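Local coordinates for protein PKS (Streptomyces sp. CNQ431, PDB 5YDA) that serves as the broadly selective acyltransferase domain of the splenocin polyketide synthase, probably transferring acyl building blocks to the carrier protein, at residues R184-E189 with F409-A414; A241-V246 with L254-V259; R143-L148 with G153-T158; A223-L228 with V346-R351; P324-V329 with A360-R365. All coordinates share one frame; numbering follows the deposited sequence.

Contact 1: R184-E189 with F409-A414; sequences RTLMEE and FVLAEA
Leu186 and Leu411 mark the nearest approach of the two helical segments, yet their CA atoms stay 9.0 Å apart, so the backbones do not meet and side chains alone bridge the gap, burying 111 Å² in total. Leu411 does most of the bridging. With its CG anti to the backbone N (chi1 178°), it extends away from its own helix and splits the work between two methyls. CD1 reaches Leu186 CD2 at 4.2 Å, the two leucines lying alongside and pointing opposite ways, while CD2 lies 4.3 Å from Thr185 CG2. Helix 169-188 belongs to the acyltransferase core, whereas helix 407-420 rests Phe409 and Ala412 on Ser84 of strand 79-85, in the two-stranded sheet of what is probably the linker region. The contact thus probably joins core and linker through buried methyl groups. Thr185 offers its methyl to Leu411, while its OG1 is hydrogen-bonded to Ala181 O one turn back.

Contact 2: A241-V246 with L254-V259; sequences ACADTV and LSLAAV
Ala243, Leu256 and Val259 carry this contact, in which the short helix 243-246 lies against strand 254-261 of the four-stranded antiparallel sheet. The strand order 2-3-1-4, with helices after the first and third strands, fits the ferredoxin-like small subdomain of acyltransferases. The methyl of Ala243 is the common partner: it points at the strand and has 50 Å² buried by it, more than either residue it meets. Leu256 CB points toward the helix, and its CD2 comes to 4.4 Å from Ala243 CB, a marginal apolar touch. Val259 comes closer. Its chi1 of 178° sets CG1 anti to the backbone N and CG2 beside it, a placement that lets both methyls reach the alanine.

A classic beta bulge lies between these two residues, with Ala257 and Ala258 both facing Thr266 of the adjoining strand, which probably helps residues three apart to face the same methyl. On its other side the strand is bonded to the chain near residue 353: Ala257 and Val259 form backbone hydrogen bonds with Val353, and Leu256 O is hydrogen-bonded to Thr352 OG1. No hydrogen bond links helix and strand themselves. Cys242, at the N-cap position, points away from the strand; Ala243, the first helical residue, points toward it. Its CB sits over the fork of the valine, 3.9 Å from Val259 CG2 and 4.1 Å from Val259 CG1.

Contact 3: R143-L148 with G153-T158; sequences RCAAVL and GSDLRT
Asp155 OD2, which lies against the methyl of Ala145, accepts two hydrogen bonds from one residue: Arg157 N at 2.9 Å and Arg157 NE at 2.8 Å. The NE bond is nearly straight (169°), lies in the guanidinium plane and uses the syn lone pair of OD2, whereas the backbone N comes from the anti side. Arg157 NH2 completes a side-on, two-nitrogen grip through Asp155 OD1 at 2.7 Å. A bend at chi3 (-60°) curls the arginine back to its partner. Asp155 thereby caps helix 156-161 and fixes the guanidinium, one face of which is covered by Ala145 CB, 3.5 Å from Arg157 NE.

Helices 135-152 and 156-161 are consecutive and joined by a tight turn, in which Gly153, with its positive phi, follows the first. Across it, a water donates to Ala145 O (2.8 Å) and Ser154 O (2.7 Å) and accepts from Leu156 N (2.8 Å). Beneath this polar layer Leu148 CD1 and Leu156 CD2 meet at 3.8 Å, their side chains at a slant, with Met173 of helix 169-188 against both. Asp142 and Arg149 of the longer helix form salt bridges with Arg157 NH1 and Asp155 OD1 respectively. Opposite charges of both helices are thus paired, and water, methyl groups and these outer salt bridges link the segments.

Contact 4: A223-L228 with V346-R351; sequences AERIRL and VDHTRR
Arg225 runs straight out from its helix toward Thr349, with chi1 at 179° and the chain fully extended from CG to NE, while Thr349 turns its hydroxyl to meet it, OG1 anti to the carbonyl carbon (chi1 -76°). These torsions span a backbone separation of 8.9 Å between the CA atoms of Arg225 and Thr349. The result is one hydrogen bond, Arg225 NE to Thr349 OG1, of 3.1 Å. It is reasonably straight (160°), and the hydroxyl oxygen lies at the guanidinium edge, near its plane. The two side chains overlap alongside, running in opposite senses.

Arg225 has a second partner beyond the segments: its NH2 is hydrogen-bonded to Ser200 OG, the serine of a GxSxG sequence that fits the nucleophile elbow of acyltransferases. Thr349, holding NE, thus helps to set the guanidinium beside the probable nucleophile; an arginine near this serine meets the extender carboxylate in malonyl-type relatives. His348 adds a looser touch, its CE1 4.3 Å from Arg225 NH2 in an oblique approach, while its NE2 is engaged by Asn328.

Phe309 of helix 306-313 and Tyr204 of helix 201-210 both touch the arginine, and Tyr204 also touches Thr349. Elsewhere on helix 215-231, Ala223 and Ile226 pack on helix 169-188, so the helix stands between helix 169-188 and helix 342-350.

Contact 5: P324-V329 with A360-R365; sequences PYVTNV and AALWER
Val326 and Leu362 form the buried, closely packed part of this contact, with Val326 CG1 and Leu362 CD1 3.7 Å apart and the two side chains crossing at about a right angle. The CA atoms of the pair are 7.1 Å apart, the nearest across the segments. Leu362 sends its CG out anti to the backbone N (chi1 -169°), which brings the end of the side chain nearer to the strand than its first bond suggests.

The short, weakly bonded strand 325-327 runs parallel to strand 195-198 in the mixed sheet of the alpha/beta core, and helix 355-366 lies over one face of that sheet. Val326 points to this helix, whereas Tyr325 points away from it and packs on Trp345 of helix 342-350. Trp333 of the neighbouring antiparallel strand touches both Val326 and Leu362, adding a third apolar surface to the pair.

Toward solvent the contact thins to Pro324 and the exposed Arg365. Arg365, bent at chi3 (72°), brings NH2 to 3.5 Å from Pro324 CB and 3.7 Å from Pro324 CG. The proline ring meets the edge of the guanidinium, near its plane, and the side chains again cross at roughly a right angle. Nothing polar joins this pair; Arg365 also makes a cation-pi interaction with Trp333.

How the contacts relate
Contacts 4 and 5 lie nearest the probable nucleophile, Ser200, and meet directly: His348 NE2 and Asn328 OD1 are 3.1 Å apart, and Val329 CG2 packs on His348 CA at 3.5 Å. Asn328 OD1 also accepts from Ser200 N, so both contacts converge on the elbow although their segments alternate along the chain. Contact 2, in the small subdomain, reaches contact 4 by packing alone, Ser255 OG to Arg350 NH2 at 4.3 Å. Contact 3 comes within about 4 Å of contact 4, nearest atoms, without touching. Contact 1, probably at the linker side, is far from contacts 2 and 4, centres 35 Å and 30 Å apart, but its nearest atoms come within about 7 Å of contact 3 without touching.

Contact 1: R184-E189 with F409-A414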
# COMPACT_ATOMS: atom_id res chain seq x y z
N ARG A 184 -8.08 4.71 5.41
CA ARG A 184 -9.07 5.59 6.06
C ARG A 184 -8.40 6.82 6.66
O ARG A 184 -8.93 7.93 6.58
CB ARG A 184 -9.85 4.86 7.15
CG ARG A 184 -10.61 3.61 6.74
CD ARG A 184 -11.59 3.83 5.60
NE ARG A 184 -12.34 5.06 5.73
CZ ARG A 184 -13.23 5.48 4.84
NH1 ARG A 184 -13.85 6.64 5.02
NH2 ARG A 184 -13.51 4.74 3.77
N THR A 185 -7.22 6.64 7.27
CA THR A 185 -6.52 7.78 7.87
C THR A 185 -6.15 8.81 6.82
O THR A 185 -6.30 10.02 7.04
CB THR A 185 -5.27 7.29 8.61
OG1 THR A 185 -5.65 6.38 9.65
CG2 THR A 185 -4.53 8.44 9.20
N LEU A 186 -5.67 8.37 5.66
CA LEU A 186 -5.33 9.33 4.61
C LEU A 186 -6.58 10.01 4.06
O LEU A 186 -6.56 11.21 3.76
CB LEU A 186 -4.57 8.62 3.48
CG LEU A 186 -3.09 8.39 3.80
CD1 LEU A 186 -2.53 7.29 2.95
CD2 LEU A 186 -2.35 9.66 3.51
N MET A 187 -7.68 9.27 3.93
CA MET A 187 -8.90 9.85 3.39
C MET A 187 -9.46 10.92 4.33
O MET A 187 -9.92 11.98 3.87
CB MET A 187 -9.92 8.75 3.11
CG MET A 187 -9.52 7.83 1.94
SD MET A 187 -10.46 6.29 1.90
CE MET A 187 -11.69 6.64 0.64
N GLU A 188 -9.39 10.69 5.64
CA GLU A 188 -9.83 11.72 6.57
C GLU A 188 -8.94 12.96 6.50
O GLU A 188 -9.42 14.07 6.76
CB GLU A 188 -9.88 11.17 8.00
CG GLU A 188 -10.99 10.15 8.18
CD GLU A 188 -12.37 10.77 8.03
OE1 GLU A 188 -13.21 10.18 7.30
OE2 GLU A 188 -12.61 11.85 8.62
N GLU A 189 -7.67 12.81 6.16
CA GLU A 189 -6.86 13.99 5.89
C GLU A 189 -7.22 14.68 4.58
O GLU A 189 -6.60 15.69 4.24
CB GLU A 189 -5.36 13.65 5.86
CG GLU A 189 -4.83 12.95 7.09
CD GLU A 189 -4.53 13.91 8.23
OE1 GLU A 189 -4.49 13.44 9.39
OE2 GLU A 189 -4.34 15.12 7.97
N PHE A 409 6.35 10.01 11.60
CA PHE A 409 7.26 10.70 10.70
C PHE A 409 7.05 10.25 9.26
O PHE A 409 6.94 11.08 8.34
CB PHE A 409 8.71 10.47 11.13
CG PHE A 409 9.71 11.14 10.24
CD1 PHE A 409 10.02 12.48 10.42
CD2 PHE A 409 10.32 10.45 9.21
CE1 PHE A 409 10.93 13.12 9.59
CE2 PHE A 409 11.24 11.09 8.38
CZ PHE A 409 11.54 12.43 8.57
N VAL A 410 7.01 8.93 9.04
CA VAL A 410 6.82 8.42 7.69
C VAL A 410 5.51 8.94 7.10
O VAL A 410 5.45 9.31 5.92
CB VAL A 410 6.90 6.89 7.69
CG1 VAL A 410 6.53 6.32 6.31
CG2 VAL A 410 8.30 6.44 8.12
N LEU A 411 4.46 9.01 7.93
CA LEU A 411 3.17 9.51 7.45
C LEU A 411 3.26 10.99 7.10
O LEU A 411 2.76 11.41 6.05
CB LEU A 411 2.08 9.27 8.50
CG LEU A 411 0.69 9.79 8.13
CD1 LEU A 411 0.24 9.28 6.77
CD2 LEU A 411 -0.35 9.40 9.20
N ALA A 412 3.90 11.78 7.97
CA ALA A 412 4.05 13.21 7.72
C ALA A 412 4.85 13.47 6.45
O ALA A 412 4.50 14.37 5.66
CB ALA A 412 4.71 13.91 8.91
N GLU A 413 5.93 12.71 6.22
CA GLU A 413 6.66 12.84 4.96
C GLU A 413 5.77 12.51 3.77
O GLU A 413 5.79 13.24 2.76
CB GLU A 413 7.89 11.92 4.96
CG GLU A 413 8.91 12.30 6.00
CD GLU A 413 9.87 13.36 5.52
OE1 GLU A 413 10.71 13.06 4.64
OE2 GLU A 413 9.79 14.51 6.02
N ALA A 414 5.00 11.42 3.85
CA ALA A 414 4.10 11.08 2.75
C ALA A 414 3.12 12.21 2.48
O ALA A 414 2.88 12.56 1.31
CB ALA A 414 3.33 9.79 3.07

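Contact 2: A241-V246 with L254-V259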
# COMPACT_ATOMS: atom_id res chain seq x y z
N ALA A 241 12.18 -12.62 -13.35
CA ALA A 241 12.27 -12.62 -14.80
C ALA A 241 10.86 -12.42 -15.31
O ALA A 241 9.88 -12.70 -14.61
CB ALA A 241 12.87 -13.91 -15.33
N CYS A 242 10.76 -11.93 -16.54
CA CYS A 242 9.46 -11.66 -17.13
C CYS A 242 8.74 -12.95 -17.47
O CYS A 242 9.36 -14.01 -17.65
CB CYS A 242 9.58 -10.81 -18.38
SG CYS A 242 10.43 -11.67 -19.68
N ALA A 243 7.42 -12.85 -17.56
CA ALA A 243 6.59 -14.04 -17.73
C ALA A 243 6.94 -14.80 -19.00
O ALA A 243 6.85 -16.03 -19.02
CB ALA A 243 5.12 -13.64 -17.73
N ASP A 244 7.33 -14.10 -20.07
CA ASP A 244 7.68 -14.76 -21.33
C ASP A 244 8.83 -15.75 -21.15
O ASP A 244 8.85 -16.81 -21.77
CB ASP A 244 8.05 -13.72 -22.39
CG ASP A 244 6.83 -13.03 -22.98
OD1 ASP A 244 7.00 -12.00 -23.67
OD2 ASP A 244 5.70 -13.53 -22.76
N THR A 245 9.79 -15.41 -20.29
CA THR A 245 10.88 -16.34 -20.01
C THR A 245 10.41 -17.51 -19.14
O THR A 245 10.95 -18.62 -19.25
CB THR A 245 12.01 -15.57 -19.32
OG1 THR A 245 12.53 -14.59 -20.22
CG2 THR A 245 13.13 -16.52 -18.88
N VAL A 246 9.42 -17.30 -18.29
CA VAL A 246 9.01 -18.35 -17.37
C VAL A 246 8.00 -19.31 -18.00
O VAL A 246 8.05 -20.52 -17.76
CB VAL A 246 8.47 -17.71 -16.08
CG1 VAL A 246 8.00 -18.77 -15.12
CG2 VAL A 246 9.55 -16.83 -15.44
N LEU A 254 1.92 -26.88 -12.22
CA LEU A 254 2.32 -25.50 -11.98
C LEU A 254 1.35 -24.56 -12.67
O LEU A 254 0.87 -24.84 -13.77
CB LEU A 254 3.74 -25.21 -12.49
CG LEU A 254 4.92 -25.96 -11.88
CD1 LEU A 254 6.18 -25.66 -12.67
CD2 LEU A 254 5.11 -25.62 -10.41
N SER A 255 1.06 -23.44 -12.01
CA SER A 255 0.31 -22.36 -12.63
C SER A 255 1.09 -21.07 -12.48
O SER A 255 1.84 -20.88 -11.51
CB SER A 255 -1.10 -22.19 -12.01
OG SER A 255 -1.78 -23.43 -11.87
N LEU A 256 0.91 -20.18 -13.45
CA LEU A 256 1.39 -18.82 -13.35
C LEU A 256 0.51 -18.07 -12.35
O LEU A 256 -0.66 -17.77 -12.65
CB LEU A 256 1.36 -18.17 -14.73
CG LEU A 256 1.96 -16.77 -14.92
CD1 LEU A 256 3.42 -16.77 -14.50
CD2 LEU A 256 1.84 -16.32 -16.37
N ALA A 257 1.05 -17.77 -11.17
CA ALA A 257 0.23 -17.17 -10.12
C ALA A 257 0.12 -15.66 -10.26
O ALA A 257 -0.94 -15.09 -9.97
CB ALA A 257 0.80 -17.54 -8.75
N ALA A 258 1.17 -14.97 -10.72
CA ALA A 258 1.13 -13.52 -10.84
C ALA A 258 2.11 -13.07 -11.91
O ALA A 258 3.20 -13.65 -12.04
CB ALA A 258 1.49 -12.83 -9.51
N VAL A 259 1.74 -12.04 -12.66
CA VAL A 259 2.65 -11.34 -13.54
C VAL A 259 2.77 -9.92 -12.99
O VAL A 259 1.88 -9.08 -13.20
CB VAL A 259 2.18 -11.35 -15.00
CG1 VAL A 259 3.13 -10.56 -15.90
CG2 VAL A 259 2.06 -12.79 -15.49

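Contact 3: R143-L148 with G153-T158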
# COMPACT_ATOMS: atom_id res chain seq x y z
N ARG A 143 -12.42 -0.96 15.63
CA ARG A 143 -13.65 -1.44 15.02
C ARG A 143 -13.41 -2.79 14.32
O ARG A 143 -14.17 -3.75 14.54
CB ARG A 143 -14.16 -0.37 14.06
CG ARG A 143 -15.54 -0.61 13.50
CD ARG A 143 -15.43 -1.16 12.10
NE ARG A 143 -16.67 -1.04 11.34
CZ ARG A 143 -16.93 -0.05 10.50
NH1 ARG A 143 -16.02 0.92 10.32
NH2 ARG A 143 -18.08 -0.02 9.83
N CYS A 144 -12.33 -2.91 13.53
CA CYS A 144 -12.09 -4.17 12.83
C CYS A 144 -11.80 -5.30 13.80
O CYS A 144 -12.26 -6.43 13.59
CB CYS A 144 -10.96 -4.02 11.82
SG CYS A 144 -11.33 -2.83 10.50
N ALA A 145 -11.04 -5.04 14.86
CA ALA A 145 -10.73 -6.11 15.80
C ALA A 145 -12.00 -6.64 16.47
O ALA A 145 -12.15 -7.86 16.66
CB ALA A 145 -9.72 -5.63 16.85
N ALA A 146 -12.93 -5.74 16.83
CA ALA A 146 -14.17 -6.19 17.45
C ALA A 146 -15.01 -7.00 16.47
O ALA A 146 -15.53 -8.06 16.83
CB ALA A 146 -14.97 -5.00 17.99
N VAL A 147 -15.14 -6.53 15.23
CA VAL A 147 -15.91 -7.28 14.24
C VAL A 147 -15.31 -8.65 14.01
O VAL A 147 -16.04 -9.63 13.80
CB VAL A 147 -16.02 -6.48 12.93
CG1 VAL A 147 -16.57 -7.37 11.82
CG2 VAL A 147 -16.91 -5.26 13.13
N LEU A 148 -13.97 -8.77 14.09
CA LEU A 148 -13.26 -9.98 13.69
C LEU A 148 -13.19 -11.06 14.76
O LEU A 148 -12.83 -12.20 14.45
CB LEU A 148 -11.81 -9.64 13.31
CG LEU A 148 -11.32 -9.69 11.88
CD1 LEU A 148 -9.84 -9.43 11.94
CD2 LEU A 148 -11.59 -11.03 11.23
N GLY A 153 -11.17 -15.73 16.32
CA GLY A 153 -10.93 -16.45 17.54
C GLY A 153 -10.03 -15.73 18.53
O GLY A 153 -9.71 -16.30 19.58
N SER A 154 -9.63 -14.50 18.24
CA SER A 154 -8.74 -13.76 19.12
C SER A 154 -8.90 -12.28 18.81
O SER A 154 -9.63 -11.90 17.89
CB SER A 154 -7.27 -14.19 18.95
OG SER A 154 -6.84 -14.01 17.62
N ASP A 155 -8.22 -11.46 19.60
CA ASP A 155 -8.21 -10.02 19.42
C ASP A 155 -7.07 -9.70 18.45
O ASP A 155 -5.90 -9.93 18.77
CB ASP A 155 -8.03 -9.30 20.76
CG ASP A 155 -8.21 -7.80 20.66
OD1 ASP A 155 -8.78 -7.20 21.60
OD2 ASP A 155 -7.79 -7.19 19.65
N LEU A 156 -7.42 -9.19 17.27
CA LEU A 156 -6.42 -8.91 16.25
C LEU A 156 -5.31 -7.99 16.77
O LEU A 156 -4.16 -8.09 16.31
CB LEU A 156 -7.09 -8.29 15.03
CG LEU A 156 -6.14 -8.10 13.83
CD1 LEU A 156 -5.66 -9.44 13.29
CD2 LEU A 156 -6.80 -7.29 12.75
N ARG A 157 -5.61 -7.10 17.72
CA ARG A 157 -4.58 -6.17 18.18
C ARG A 157 -3.42 -6.88 18.86
O ARG A 157 -2.29 -6.36 18.85
CB ARG A 157 -5.21 -5.12 19.07
CG ARG A 157 -6.08 -4.19 18.23
CD ARG A 157 -7.14 -3.47 19.03
NE ARG A 157 -8.06 -4.40 19.67
CZ ARG A 157 -9.18 -4.01 20.28
NH1 ARG A 157 -9.48 -2.71 20.32
NH2 ARG A 157 -9.97 -4.90 20.85
N THR A 158 -3.66 -8.06 19.43
CA THR A 158 -2.58 -8.91 19.91
C THR A 158 -1.60 -9.23 18.78
O THR A 158 -0.38 -9.11 18.94
CB THR A 158 -3.15 -10.20 20.49
OG1 THR A 158 -3.83 -9.90 21.72
CG2 THR A 158 -2.07 -11.20 20.74
O HOH W 1 -10.08 -9.69 16.42

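Contact 4: A223-L228 with V346-R351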
# COMPACT_ATOMS: atom_id res chain seq x y z
N ALA A 223 -10.85 -13.56 6.16
CA ALA A 223 -10.25 -14.50 7.10
C ALA A 223 -10.41 -15.94 6.63
O ALA A 223 -9.46 -16.73 6.68
CB ALA A 223 -10.84 -14.32 8.49
N GLU A 224 -11.62 -16.32 6.17
CA GLU A 224 -11.80 -17.69 5.71
C GLU A 224 -11.11 -17.93 4.37
O GLU A 224 -10.70 -19.05 4.07
CB GLU A 224 -13.30 -18.05 5.60
CG GLU A 224 -14.14 -17.81 6.88
CD GLU A 224 -13.64 -18.56 8.13
OE1 GLU A 224 -14.03 -18.16 9.27
OE2 GLU A 224 -12.87 -19.54 7.99
N ARG A 225 -10.98 -16.89 3.54
CA ARG A 225 -10.20 -17.04 2.31
C ARG A 225 -8.78 -17.46 2.64
O ARG A 225 -8.24 -18.41 2.05
CB ARG A 225 -10.22 -15.73 1.53
CG ARG A 225 -9.42 -15.77 0.26
CD ARG A 225 -9.48 -14.42 -0.43
NE ARG A 225 -8.75 -14.41 -1.68
CZ ARG A 225 -7.46 -14.11 -1.80
NH1 ARG A 225 -6.76 -13.77 -0.72
NH2 ARG A 225 -6.87 -14.12 -2.99
N ILE A 226 -8.18 -16.81 3.64
CA ILE A 226 -6.81 -17.12 4.06
C ILE A 226 -6.72 -18.56 4.56
O ILE A 226 -5.80 -19.30 4.18
CB ILE A 226 -6.36 -16.11 5.12
CG1 ILE A 226 -6.22 -14.72 4.49
CG2 ILE A 226 -5.10 -16.58 5.83
CD1 ILE A 226 -6.29 -13.58 5.49
N ARG A 227 -7.66 -18.98 5.41
CA ARG A 227 -7.61 -20.35 5.93
C ARG A 227 -7.77 -21.38 4.82
O ARG A 227 -7.10 -22.41 4.83
CB ARG A 227 -8.68 -20.58 6.99
CG ARG A 227 -8.53 -19.72 8.23
CD ARG A 227 -9.65 -20.02 9.20
NE ARG A 227 -9.39 -19.42 10.49
CZ ARG A 227 -10.22 -18.59 11.10
NH1 ARG A 227 -11.38 -18.28 10.53
NH2 ARG A 227 -9.90 -18.09 12.29
N LEU A 228 -8.66 -21.11 3.86
CA LEU A 228 -8.86 -22.05 2.75
C LEU A 228 -7.62 -22.12 1.85
O LEU A 228 -7.25 -23.20 1.38
CB LEU A 228 -10.09 -21.66 1.93
CG LEU A 228 -11.43 -21.89 2.66
CD1 LEU A 228 -12.59 -21.29 1.87
CD2 LEU A 228 -11.68 -23.39 2.91
N VAL A 346 -14.60 -15.44 -7.36
CA VAL A 346 -14.03 -16.78 -7.37
C VAL A 346 -12.88 -16.85 -8.38
O VAL A 346 -11.79 -17.35 -8.06
CB VAL A 346 -15.12 -17.83 -7.69
CG1 VAL A 346 -14.48 -19.22 -7.89
CG2 VAL A 346 -16.16 -17.89 -6.56
N ASP A 347 -13.11 -16.36 -9.60
CA ASP A 347 -12.04 -16.32 -10.60
C ASP A 347 -10.83 -15.54 -10.11
O ASP A 347 -9.68 -15.92 -10.38
CB ASP A 347 -12.55 -15.68 -11.90
CG ASP A 347 -13.49 -16.58 -12.67
OD1 ASP A 347 -13.46 -17.81 -12.44
OD2 ASP A 347 -14.24 -16.06 -13.52
N HIS A 348 -11.07 -14.44 -9.39
CA HIS A 348 -9.97 -13.63 -8.90
C HIS A 348 -8.99 -14.47 -8.08
O HIS A 348 -7.77 -14.33 -8.22
CB HIS A 348 -10.50 -12.46 -8.07
CG HIS A 348 -9.42 -11.69 -7.40
ND1 HIS A 348 -9.07 -11.89 -6.08
CD2 HIS A 348 -8.57 -10.74 -7.87
CE1 HIS A 348 -8.07 -11.09 -5.77
NE2 HIS A 348 -7.75 -10.38 -6.84
N THR A 349 -9.52 -15.38 -7.25
CA THR A 349 -8.70 -16.21 -6.38
C THR A 349 -8.04 -17.36 -7.13
O THR A 349 -6.95 -17.81 -6.75
CB THR A 349 -9.57 -16.72 -5.22
OG1 THR A 349 -9.76 -15.65 -4.28
CG2 THR A 349 -8.96 -17.95 -4.50
N ARG A 350 -8.65 -17.83 -8.22
CA ARG A 350 -8.08 -18.94 -8.98
C ARG A 350 -7.07 -18.48 -10.03
O ARG A 350 -6.10 -19.19 -10.30
CB ARG A 350 -9.20 -19.74 -9.65
CG ARG A 350 -8.73 -20.80 -10.62
CD ARG A 350 -7.92 -21.88 -9.93
NE ARG A 350 -7.40 -22.86 -10.88
CZ ARG A 350 -6.37 -22.66 -11.71
NH1 ARG A 350 -5.73 -21.49 -11.73
NH2 ARG A 350 -5.99 -23.63 -12.52
N ARG A 351 -7.27 -17.31 -10.61
CA ARG A 351 -6.58 -16.93 -11.83
C ARG A 351 -5.39 -16.02 -11.56
O ARG A 351 -5.23 -15.43 -10.48
CB ARG A 351 -7.55 -16.26 -12.80
CG ARG A 351 -8.52 -17.29 -13.42
CD ARG A 351 -9.52 -16.68 -14.38
NE ARG A 351 -8.92 -15.85 -15.42
CZ ARG A 351 -9.63 -15.10 -16.26
NH1 ARG A 351 -10.96 -15.10 -16.18
NH2 ARG A 351 -9.03 -14.35 -17.18

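Contact 5: P324-V329 with A360-R365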
# COMPACT_ATOMS: atom_id res chain seq x y z
N PRO A 324 -13.25 4.01 -8.91
CA PRO A 324 -12.83 3.00 -9.89
C PRO A 324 -11.63 2.20 -9.39
O PRO A 324 -10.75 2.73 -8.70
CB PRO A 324 -12.46 3.83 -11.13
CG PRO A 324 -13.08 5.18 -10.90
CD PRO A 324 -13.13 5.39 -9.43
N TYR A 325 -11.59 0.92 -9.75
CA TYR A 325 -10.46 0.10 -9.38
C TYR A 325 -10.21 -0.92 -10.48
O TYR A 325 -11.15 -1.37 -11.15
CB TYR A 325 -10.69 -0.58 -8.03
CG TYR A 325 -11.57 -1.80 -8.09
CD1 TYR A 325 -11.01 -3.07 -8.05
CD2 TYR A 325 -12.96 -1.70 -8.16
CE1 TYR A 325 -11.80 -4.20 -8.07
CE2 TYR A 325 -13.76 -2.84 -8.19
CZ TYR A 325 -13.18 -4.08 -8.15
OH TYR A 325 -13.94 -5.23 -8.19
N VAL A 326 -8.94 -1.28 -10.68
CA VAL A 326 -8.62 -2.31 -11.66
C VAL A 326 -8.44 -3.63 -10.93
O VAL A 326 -7.89 -3.66 -9.82
CB VAL A 326 -7.37 -1.94 -12.51
CG1 VAL A 326 -6.92 -0.52 -12.26
CG2 VAL A 326 -6.27 -2.96 -12.36
N THR A 327 -8.96 -4.71 -11.51
CA THR A 327 -8.89 -6.03 -10.89
C THR A 327 -7.71 -6.81 -11.44
O THR A 327 -7.31 -6.63 -12.59
CB THR A 327 -10.17 -6.86 -11.08
OG1 THR A 327 -10.65 -6.68 -12.43
N ASN A 328 -7.18 -7.70 -10.61
CA ASN A 328 -6.12 -8.59 -11.05
C ASN A 328 -6.60 -9.59 -12.10
O ASN A 328 -5.77 -10.19 -12.78
CB ASN A 328 -5.53 -9.35 -9.85
CG ASN A 328 -5.10 -8.45 -8.70
OD1 ASN A 328 -5.16 -8.87 -7.54
ND2 ASN A 328 -4.66 -7.21 -9.00
N VAL A 329 -7.92 -9.79 -12.23
CA VAL A 329 -8.42 -10.80 -13.16
C VAL A 329 -8.07 -10.43 -14.60
O VAL A 329 -7.51 -11.24 -15.35
CB VAL A 329 -9.93 -11.00 -13.00
CG1 VAL A 329 -10.42 -12.06 -13.99
CG2 VAL A 329 -10.28 -11.42 -11.57
N ALA A 360 -0.35 -0.66 -15.72
CA ALA A 360 -0.33 0.08 -16.98
C ALA A 360 -1.70 0.67 -17.32
O ALA A 360 -1.79 1.81 -17.80
CB ALA A 360 0.16 -0.82 -18.11
N ALA A 361 -2.78 -0.07 -17.07
CA ALA A 361 -4.11 0.48 -17.32
C ALA A 361 -4.39 1.66 -16.39
O ALA A 361 -4.95 2.67 -16.81
CB ALA A 361 -5.18 -0.59 -17.13
N LEU A 362 -4.02 1.52 -15.11
CA LEU A 362 -4.20 2.61 -14.16
C LEU A 362 -3.47 3.85 -14.63
O LEU A 362 -4.02 4.96 -14.62
CB LEU A 362 -3.67 2.17 -12.80
CG LEU A 362 -3.94 3.01 -11.57
CD1 LEU A 362 -5.22 2.47 -10.95
CD2 LEU A 362 -2.79 2.88 -10.61
N TRP A 363 -2.23 3.68 -15.08
CA TRP A 363 -1.39 4.81 -15.46
C TRP A 363 -1.90 5.47 -16.74
O TRP A 363 -1.83 6.70 -16.88
CB TRP A 363 0.04 4.33 -15.66
CG TRP A 363 0.95 5.41 -16.13
CD1 TRP A 363 1.42 5.61 -17.40
CD2 TRP A 363 1.48 6.47 -15.33
NE1 TRP A 363 2.22 6.73 -17.43
CE2 TRP A 363 2.28 7.27 -16.17
CE3 TRP A 363 1.36 6.81 -13.98
CZ2 TRP A 363 2.95 8.39 -15.71
CZ3 TRP A 363 2.03 7.92 -13.53
CH2 TRP A 363 2.81 8.70 -14.38
N GLU A 364 -2.39 4.67 -17.68
CA GLU A 364 -2.72 5.21 -18.99
C GLU A 364 -3.96 6.09 -18.94
O GLU A 364 -4.07 7.04 -19.71
CB GLU A 364 -2.90 4.06 -19.97
CG GLU A 364 -2.64 4.45 -21.41
CD GLU A 364 -3.93 4.64 -22.19
OE1 GLU A 364 -4.80 3.74 -22.10
OE2 GLU A 364 -4.07 5.67 -22.88
N ARG A 365 -4.90 5.81 -18.02
CA ARG A 365 -6.06 6.69 -17.92
C ARG A 365 -5.76 7.93 -17.11
O ARG A 365 -6.06 9.05 -17.54
CB ARG A 365 -7.25 5.94 -17.32
CG ARG A 365 -8.57 6.43 -17.88
CD ARG A 365 -9.73 5.57 -17.44
NE ARG A 365 -10.05 5.76 -16.03
CZ ARG A 365 -10.95 5.02 -15.38
NH1 ARG A 365 -11.60 4.05 -16.03
NH2 ARG A 365 -11.20 5.25 -14.10